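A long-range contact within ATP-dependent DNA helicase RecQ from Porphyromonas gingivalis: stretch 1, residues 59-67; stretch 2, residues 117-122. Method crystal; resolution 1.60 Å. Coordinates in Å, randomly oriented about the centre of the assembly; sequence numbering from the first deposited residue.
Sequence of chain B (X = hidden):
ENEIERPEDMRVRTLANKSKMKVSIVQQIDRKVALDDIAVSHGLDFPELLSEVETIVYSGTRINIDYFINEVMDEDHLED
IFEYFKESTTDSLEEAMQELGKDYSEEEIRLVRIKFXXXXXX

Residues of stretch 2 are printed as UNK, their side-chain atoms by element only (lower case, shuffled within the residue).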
ATOM      1  N   SER B  59      -0.497   7.683  10.165  1.00 11.02           N
ATOM      2  CA  SER B  59      -0.657   7.658  11.618  1.00 11.84           C
ATOM      3  C   SER B  59      -2.117   7.675  12.094  1.00 11.54           C
ATOM      4  O   SER B  59      -2.396   7.446  13.285  1.00 12.13           O
ATOM      5  CB  SER B  59       0.139   8.790  12.249  1.00 13.06           C
ATOM      6  OG  SER B  59      -0.631   9.985  12.255  1.00 16.43           O
ATOM      7  N   GLY B  60      -3.031   7.908  11.157  1.00 10.79           N
ATOM      8  CA  GLY B  60      -4.451   7.885  11.483  1.00 10.35           C
ATOM      9  C   GLY B  60      -5.192   9.202  11.475  1.00 10.83           C
ATOM     10  O   GLY B  60      -6.402   9.217  11.747  1.00 10.33           O
ATOM     11  N   THR B  61      -4.508  10.302  11.199  1.00 11.04           N
ATOM     12  CA  THR B  61      -5.162  11.624  11.234  1.00 10.52           C
ATOM     13  C   THR B  61      -6.021  11.810  10.000  1.00 10.91           C
ATOM     14  O   THR B  61      -5.535  11.660   8.881  1.00 11.11           O
ATOM     15  CB  THR B  61      -4.099  12.753  11.317  1.00 12.26           C
ATOM     16  OG1 THR B  61      -3.293  12.527  12.488  1.00 15.76           O
ATOM     17  CG2 THR B  61      -4.732  14.135  11.411  1.00 13.03           C
ATOM     18  N   ARG B  62      -7.299  12.095  10.218  1.00  7.39           N
ATOM     19  CA  ARG B  62      -8.228  12.328   9.115  1.00  7.50           C
ATOM     20  C   ARG B  62      -8.113  13.754   8.617  1.00  8.78           C
ATOM     21  O   ARG B  62      -8.816  14.643   9.071  1.00 12.41           O
ATOM     22  CB  ARG B  62      -9.677  11.994   9.544  1.00  6.29           C
ATOM     23  CG  ARG B  62     -10.635  11.938   8.349  1.00  5.36           C
ATOM     24  CD  ARG B  62     -12.059  11.556   8.820  1.00  4.68           C
ATOM     25  NE  ARG B  62     -12.972  11.472   7.661  1.00  3.96           N
ATOM     26  CZ  ARG B  62     -13.237  10.358   6.973  1.00  2.53           C
ATOM     27  NH1 ARG B  62     -12.698   9.172   7.294  1.00  4.27           N
ATOM     28  NH2 ARG B  62     -14.077  10.461   5.927  1.00  2.00           N
ATOM     29  N   ILE B  63      -7.255  13.972   7.654  1.00  9.53           N
ATOM     30  CA  ILE B  63      -7.130  15.313   7.081  1.00 10.78           C
ATOM     31  C   ILE B  63      -7.970  15.435   5.825  1.00 10.70           C
ATOM     32  O   ILE B  63      -8.173  14.433   5.081  1.00 12.43           O
ATOM     33  CB  ILE B  63      -5.683  15.649   6.749  1.00 11.60           C
ATOM     34  CG1 ILE B  63      -5.109  14.611   5.784  1.00 13.07           C
ATOM     35  CG2 ILE B  63      -4.835  15.720   8.032  1.00 13.57           C
ATOM     36  CD1 ILE B  63      -3.809  15.083   5.137  1.00 14.27           C
ATOM     37  N   ASN B  64      -8.405  16.662   5.555  1.00  9.97           N
ATOM     38  CA  ASN B  64      -9.105  16.908   4.337  1.00  9.51           C
ATOM     39  C   ASN B  64      -8.405  17.937   3.484  1.00  9.04           C
ATOM     40  O   ASN B  64      -8.297  19.090   3.866  1.00  8.38           O
ATOM     41  CB  ASN B  64     -10.556  17.312   4.592  1.00  9.97           C
ATOM     42  CG  ASN B  64     -11.376  17.162   3.328  1.00 13.39           C
ATOM     43  OD1 ASN B  64     -11.186  17.900   2.376  1.00 12.83           O
ATOM     44  ND2 ASN B  64     -12.219  16.129   3.280  1.00 17.91           N
ATOM     45  N   ILE B  65      -7.936  17.502   2.313  1.00  8.47           N
ATOM     46  CA  ILE B  65      -7.257  18.419   1.380  1.00  9.01           C
ATOM     47  C   ILE B  65      -8.057  18.709   0.094  1.00  9.52           C
ATOM     48  O   ILE B  65      -7.477  19.099  -0.923  1.00  9.60           O
ATOM     49  CB  ILE B  65      -5.810  17.920   1.037  1.00  8.42           C
ATOM     50  CG1 ILE B  65      -5.833  16.531   0.404  1.00  7.05           C
ATOM     51  CG2 ILE B  65      -4.952  17.886   2.317  1.00  8.93           C
ATOM     52  CD1 ILE B  65      -4.560  16.194  -0.393  1.00  9.57           C
ATOM     53  N   ASP B  66      -9.367  18.468   0.129  1.00 10.14           N
ATOM     54  CA  ASP B  66     -10.231  18.725  -1.041  1.00 11.16           C
ATOM     55  C   ASP B  66     -10.132  20.162  -1.511  1.00 11.20           C
ATOM     56  O   ASP B  66     -10.121  20.404  -2.720  1.00 11.57           O
ATOM     57  CB  ASP B  66     -11.707  18.440  -0.746  1.00 10.86           C
ATOM     58  CG  ASP B  66     -11.999  16.973  -0.523  1.00 14.14           C
ATOM     59  OD1 ASP B  66     -11.112  16.127  -0.778  1.00 14.16           O
ATOM     60  OD2 ASP B  66     -13.135  16.671  -0.083  1.00 14.79           O
ATOM     61  N   TYR B  67     -10.045  21.109  -0.572  1.00 11.32           N
ATOM     62  CA  TYR B  67      -9.976  22.529  -0.912  1.00 11.49           C
ATOM     63  C   TYR B  67      -8.796  22.820  -1.844  1.00 11.37           C
ATOM     64  O   TYR B  67      -8.893  23.642  -2.741  1.00 10.87           O
ATOM     65  CB  TYR B  67      -9.855  23.362   0.361  1.00 11.03           C
ATOM     66  CG  TYR B  67      -8.545  23.214   1.097  1.00 11.23           C
ATOM     67  CD1 TYR B  67      -7.490  24.094   0.873  1.00 12.18           C
ATOM     68  CD2 TYR B  67      -8.359  22.189   2.032  1.00 10.88           C
ATOM     69  CE1 TYR B  67      -6.286  23.960   1.549  1.00 13.14           C
ATOM     70  CE2 TYR B  67      -7.153  22.039   2.715  1.00 10.08           C
ATOM     71  CZ  TYR B  67      -6.122  22.920   2.459  1.00 11.40           C
ATOM     72  OH  TYR B  67      -4.942  22.783   3.148  1.00 10.48           O
ATOM     73  N   UNK B 117      -6.771   7.562   1.140  1.00  7.82           N
ATOM     74  CA  UNK B 117      -6.411   6.843   2.390  1.00  7.40           C
ATOM     75  C   UNK B 117      -7.034   7.469   3.611  1.00  8.60           C
ATOM     76  O   UNK B 117      -7.520   6.737   4.512  1.00  9.18           O
ATOM     77  c   UNK B 117      -2.647   6.109   1.780  1.00  9.26           C
ATOM     78  c   UNK B 117      -4.579   4.464   1.531  1.00 10.40           C
ATOM     79  c   UNK B 117      -4.899   6.797   2.572  1.00  8.29           C
ATOM     80  c   UNK B 117      -4.151   5.956   1.545  1.00  8.92           C
ATOM     81  N   UNK B 118      -7.012   8.795   3.653  1.00  8.51           N
ATOM     82  CA  UNK B 118      -7.622   9.501   4.803  1.00  9.21           C
ATOM     83  C   UNK B 118      -9.122   9.192   4.882  1.00  9.07           C
ATOM     84  O   UNK B 118      -9.660   8.825   5.942  1.00  9.67           O
ATOM     85  o   UNK B 118      -7.988  11.643   5.802  1.00 11.81           O
ATOM     86  c   UNK B 118      -7.412  11.002   4.691  1.00 10.47           C
ATOM     87  N   UNK B 119      -9.799   9.288   3.759  1.00  7.58           N
ATOM     88  CA  UNK B 119     -11.257   9.068   3.792  1.00  9.73           C
ATOM     89  C   UNK B 119     -11.641   7.650   4.209  1.00  8.84           C
ATOM     90  O   UNK B 119     -12.576   7.433   5.006  1.00  8.21           O
ATOM     91  o   UNK B 119     -12.548  12.429   0.539  1.00 18.97           O
ATOM     92  o   UNK B 119     -13.447  10.382   0.355  1.00 16.51           O
ATOM     93  c   UNK B 119     -11.975  10.839   2.211  1.00 14.43           C
ATOM     94  c   UNK B 119     -12.701  11.230   0.928  1.00 16.24           C
ATOM     95  c   UNK B 119     -11.833   9.366   2.423  1.00  9.99           C
ATOM     96  N   UNK B 120     -10.936   6.670   3.654  1.00  8.83           N
ATOM     97  CA  UNK B 120     -11.345   5.279   3.840  1.00  7.83           C
ATOM     98  C   UNK B 120     -10.918   4.678   5.155  1.00  8.87           C
ATOM     99  O   UNK B 120     -11.441   3.633   5.567  1.00  9.81           O
ATOM    100 se   UNK B 120     -13.292   5.105   1.211  1.00 17.60          SE
ATOM    101  c   UNK B 120     -11.338   4.920   1.331  1.00  8.49           C
ATOM    102  c   UNK B 120     -13.310   6.536  -0.147  1.00 13.39           C
ATOM    103  c   UNK B 120     -10.840   4.412   2.670  1.00  8.48           C
ATOM    104  N   UNK B 121      -9.929   5.278   5.806  1.00  8.07           N
ATOM    105  CA  UNK B 121      -9.375   4.672   7.016  1.00  8.39           C
ATOM    106  C   UNK B 121      -9.371   5.520   8.281  1.00  8.05           C
ATOM    107  O   UNK B 121      -9.372   4.961   9.386  1.00 10.02           O
ATOM    108  c   UNK B 121      -7.924   4.102   6.756  1.00  9.37           C
ATOM    109  N   UNK B 122      -9.365   6.857   8.160  1.00  8.18           N
ATOM    110  CA  UNK B 122      -8.991   7.661   9.329  1.00  9.72           C
ATOM    111  C   UNK B 122     -10.155   8.339  10.024  1.00 10.93           C
ATOM    112  O   UNK B 122     -11.262   8.321   9.476  1.00 12.26           O
ATOM    113  o   UNK B 122      -5.677   8.793   8.167  1.00 11.26           O
ATOM    114  c   UNK B 122      -7.960   8.704   8.944  1.00  8.48           C
ATOM    115  c   UNK B 122      -6.602   8.089   8.597  1.00  8.85           C
ATOM    116  n   UNK B 122      -6.463   6.810   8.802  1.00  7.23           N
TER

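Position 117 carries four side-chain carbons and no heteroatom. The second carbon is bonded to the first and to two terminal carbons, so the chain forks at its second atom, and the nearest approach to stretch 1 is 8.0 Å, from CB of 117 to O of Thr61. A four-carbon chain branched there is leucine, Leu117, buried but outside this contact.

Position 118 has one carbon followed by one oxygen. The carbon points toward stretch 1, and the oxygen lies 2.9 Å from O of Ile63 and 3.1 Å from N of Ile63. One carbon ending in a hydroxyl is serine, Ser118; its chi1 of -179° (t) brings OG to the backbone of Ile63, although the geometry leaves the hydrogen bonding there open.

At position 119 three carbons run in line, and the third carries two oxygens. The CA-to-CB bond points away from stretch 1, but the end of the chain comes nearer, with one carboxylate oxygen 4.2 Å from OD1 of Asp66. This is glutamate, Glu119. Like charges therefore face each other between Glu119 OE2 and Asp66 OD1, and each of these oxygens is hydrogen-bonded to a residue adjoining one of the stretches.

Position 120 shows two carbons, a selenium and a terminal carbon, unbranched. The selenium identifies selenomethionine, Met120 in the sequence; its CA-to-CB bond points away, and its closest side-chain approach to stretch 1 is 6.9 Å, from CB of Met120 to NH1 of Arg62.

Position 121 has a single side-chain carbon, CB, directed away and 7.0 Å from CA of Gly60. It is alanine, Ala121.

Position 122 has two carbons, the second bearing one oxygen and one nitrogen: a short amide. Its CB points toward stretch 1 and lies 3.2 Å from O of Gly60 and 3.8 Å from CB of Arg62. The residue is asparagine, Asn122.

The contact works chiefly through Arg62; CA of Arg62 lies 4.7 Å from CA of Asn122. Its first three chi angles are all t, so the extended chain carries the guanidinium to the C-terminal end of the helix, where carbonyls lack the amide partners of a further turn. NH1 donates hydrogen bonds to O of Glu119 (2.9 Å, 144°) and to O of Asn122 (2.7 Å, 157°), both near the guanidinium plane. O of Ser118 is 3.3 Å from NH1 of Arg62, but the angle is poor; that carbonyl instead accepts from N of Asn122 at 3.0 Å. Packing of Ser118 and Asn122 against residues 60-63 completes an interface burying 392 Å² in total.

Stretch 2 (117-122) LSEMAN
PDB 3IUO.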